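Local coordinates for protein cyclodipeptide synthase, BtCDPS (PDB 6ZTU) that probably acts as an aminoacyltransferase that joins two amino acids, typically delivered on aminoacyl-tRNAs, into a cyclodipeptide, at residues V174-V177 with L178-P182. Numbering follows the deposited sequence.
With 0RE ((2S)-hexane-1,2-diol), chain B.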
loop_
_atom_site.group_PDB
_atom_site.type_symbol
_atom_site.label_atom_id
_atom_site.label_comp_id
_atom_site.label_asym_id
_atom_site.label_seq_id
_atom_site.Cartn_x
_atom_site.Cartn_y
_atom_site.Cartn_z
ATOM N N VAL A 174 12.572 5.843 3.827
ATOM C CA VAL A 174 12.253 5.695 2.405
ATOM C C VAL A 174 12.533 4.270 1.931
ATOM O O VAL A 174 12.035 3.857 0.874
ATOM C CB VAL A 174 12.994 6.753 1.556
ATOM C CG1 VAL A 174 14.420 6.325 1.254
ATOM C CG2 VAL A 174 12.225 7.052 0.248
ATOM N N LYS A 175 13.297 3.485 2.697
ATOM C CA LYS A 175 13.450 2.078 2.349
ATOM C C LYS A 175 12.105 1.365 2.348
ATOM O O LYS A 175 11.886 0.447 1.543
ATOM C CB LYS A 175 14.438 1.411 3.309
ATOM C CG LYS A 175 15.862 1.893 3.082
ATOM C CD LYS A 175 16.797 1.434 4.181
ATOM C CE LYS A 175 18.167 2.058 3.990
ATOM N NZ LYS A 175 18.635 1.848 2.591
ATOM N N TYR A 176 11.202 1.767 3.245
ATOM C CA TYR A 176 9.832 1.264 3.241
ATOM C C TYR A 176 9.114 1.639 1.948
ATOM O O TYR A 176 8.465 0.800 1.306
ATOM C CB TYR A 176 9.096 1.826 4.458
ATOM C CG TYR A 176 7.638 1.455 4.553
ATOM C CD1 TYR A 176 7.233 0.303 5.208
ATOM C CD2 TYR A 176 6.662 2.273 4.013
ATOM C CE1 TYR A 176 5.900 -0.043 5.289
ATOM C CE2 TYR A 176 5.335 1.937 4.092
ATOM C CZ TYR A 176 4.960 0.778 4.732
ATOM O OH TYR A 176 3.631 0.451 4.819
ATOM N N VAL A 177 9.195 2.914 1.575
ATOM C CA VAL A 177 8.546 3.406 0.357
ATOM C C VAL A 177 9.030 2.623 -0.856
ATOM O O VAL A 177 8.234 2.160 -1.688
ATOM C CB VAL A 177 8.820 4.912 0.193
ATOM C CG1 VAL A 177 8.312 5.413 -1.161
ATOM C CG2 VAL A 177 8.159 5.695 1.310
ATOM N N LEU A 178 10.351 2.473 -0.986
ATOM C CA LEU A 178 10.886 1.822 -2.174
ATOM C C LEU A 178 10.473 0.356 -2.232
ATOM O O LEU A 178 10.223 -0.169 -3.323
ATOM C CB LEU A 178 12.409 1.964 -2.219
ATOM C CG LEU A 178 12.909 3.418 -2.210
ATOM C CD1 LEU A 178 14.437 3.490 -2.246
ATOM C CD2 LEU A 178 12.310 4.235 -3.355
ATOM N N ALA A 179 10.380 -0.314 -1.073
ATOM C CA ALA A 179 9.992 -1.720 -1.044
ATOM C C ALA A 179 8.516 -1.934 -1.376
ATOM O O ALA A 179 8.164 -2.991 -1.919
ATOM C CB ALA A 179 10.298 -2.322 0.335
ATOM N N GLU A 180 7.637 -0.979 -1.038
ATOM C CA GLU A 180 6.211 -1.140 -1.332
ATOM C C GLU A 180 5.863 -0.674 -2.740
ATOM O O GLU A 180 4.869 -1.133 -3.314
ATOM C CB GLU A 180 5.349 -0.368 -0.324
ATOM C CG GLU A 180 5.524 1.159 -0.405
ATOM C CD GLU A 180 4.548 1.958 0.465
ATOM O OE1 GLU A 180 3.548 1.395 0.958
ATOM O OE2 GLU A 180 4.802 3.177 0.661
ATOM N N LEU A 181 6.649 0.242 -3.301
ATOM C CA LEU A 181 6.293 0.827 -4.594
ATOM C C LEU A 181 6.076 -0.175 -5.724
ATOM O O LEU A 181 5.195 0.086 -6.558
ATOM C CB LEU A 181 7.352 1.857 -5.013
ATOM C CG LEU A 181 7.087 3.278 -4.527
ATOM C CD1 LEU A 181 8.231 4.181 -4.958
ATOM C CD2 LEU A 181 5.754 3.821 -5.083
ATOM N N PRO A 182 6.810 -1.294 -5.849
ATOM C CA PRO A 182 6.515 -2.181 -6.985
ATOM C C PRO A 182 5.064 -2.628 -7.043
ATOM O O PRO A 182 4.571 -2.910 -8.143
ATOM C CB PRO A 182 7.467 -3.369 -6.770
ATOM C CG PRO A 182 8.624 -2.774 -6.026
ATOM C CD PRO A 182 7.974 -1.783 -5.078
HETATM O O01 0RE B . 0.994 2.567 1.434
HETATM C C02 0RE B . -0.316 2.309 1.833
HETATM C C03 0RE B . -0.828 1.095 1.065
HETATM O O04 0RE B . -1.209 1.484 -0.227
HETATM C C05 0RE B . 0.280 0.050 1.009
HETATM C C06 0RE B . 0.660 -0.382 2.425
HETATM C C07 0RE B . 1.864 -1.311 2.334
HETATM C C08 0RE B . 1.383 -2.685 2.767
#
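Tyr176 and Glu180 form a local i to i+4 side-chain contact in a buried part of helix 167-191, where both line the pocket that holds (2S)-hexane-1,2-diol. Backbone bonds of the same spacing build this turn: Leu178 N reaches Val174 O at 2.9 Å with a nearly straight N-H (165°), and Glu180 N reaches Tyr176 O at 3.1 Å. Glu180 CG sits between its own backbone N and carbonyl carbon (chi1 66°), a position that folds it back over the preceding turn, 3.2 Å from Val177 O. The chain then runs extended, bringing Glu180 OE1 within 3.6 Å of Tyr176 CE2, with ring and carboxylate planes 57° apart. Glu180 OE1 also accepts a 2.9 Å hydrogen bond from O01 of the diol. The tyrosine is long enough for Tyr176 OH to pack 3.5 Å from C07 of the diol's alkyl chain, while its ring lies beside the carboxylate. Shortened to an alanine, position 180 would probably leave the diol hydroxyl O01 without this acceptor and open a gap beside the tyrosine ring. Val177 CG1 and Leu181 CD1 lie side by side at 4.0 Å. Val177 and Leu178 pack on Met146 and Cys143 of helix 137-157, bringing no polar side-chain group there, and Leu178 also meets helix 120-135. Such i to i+4 side chains are characteristic of a helix lining a ligand pocket, here in the Rossmann-like fold of cyclodipeptide synthases.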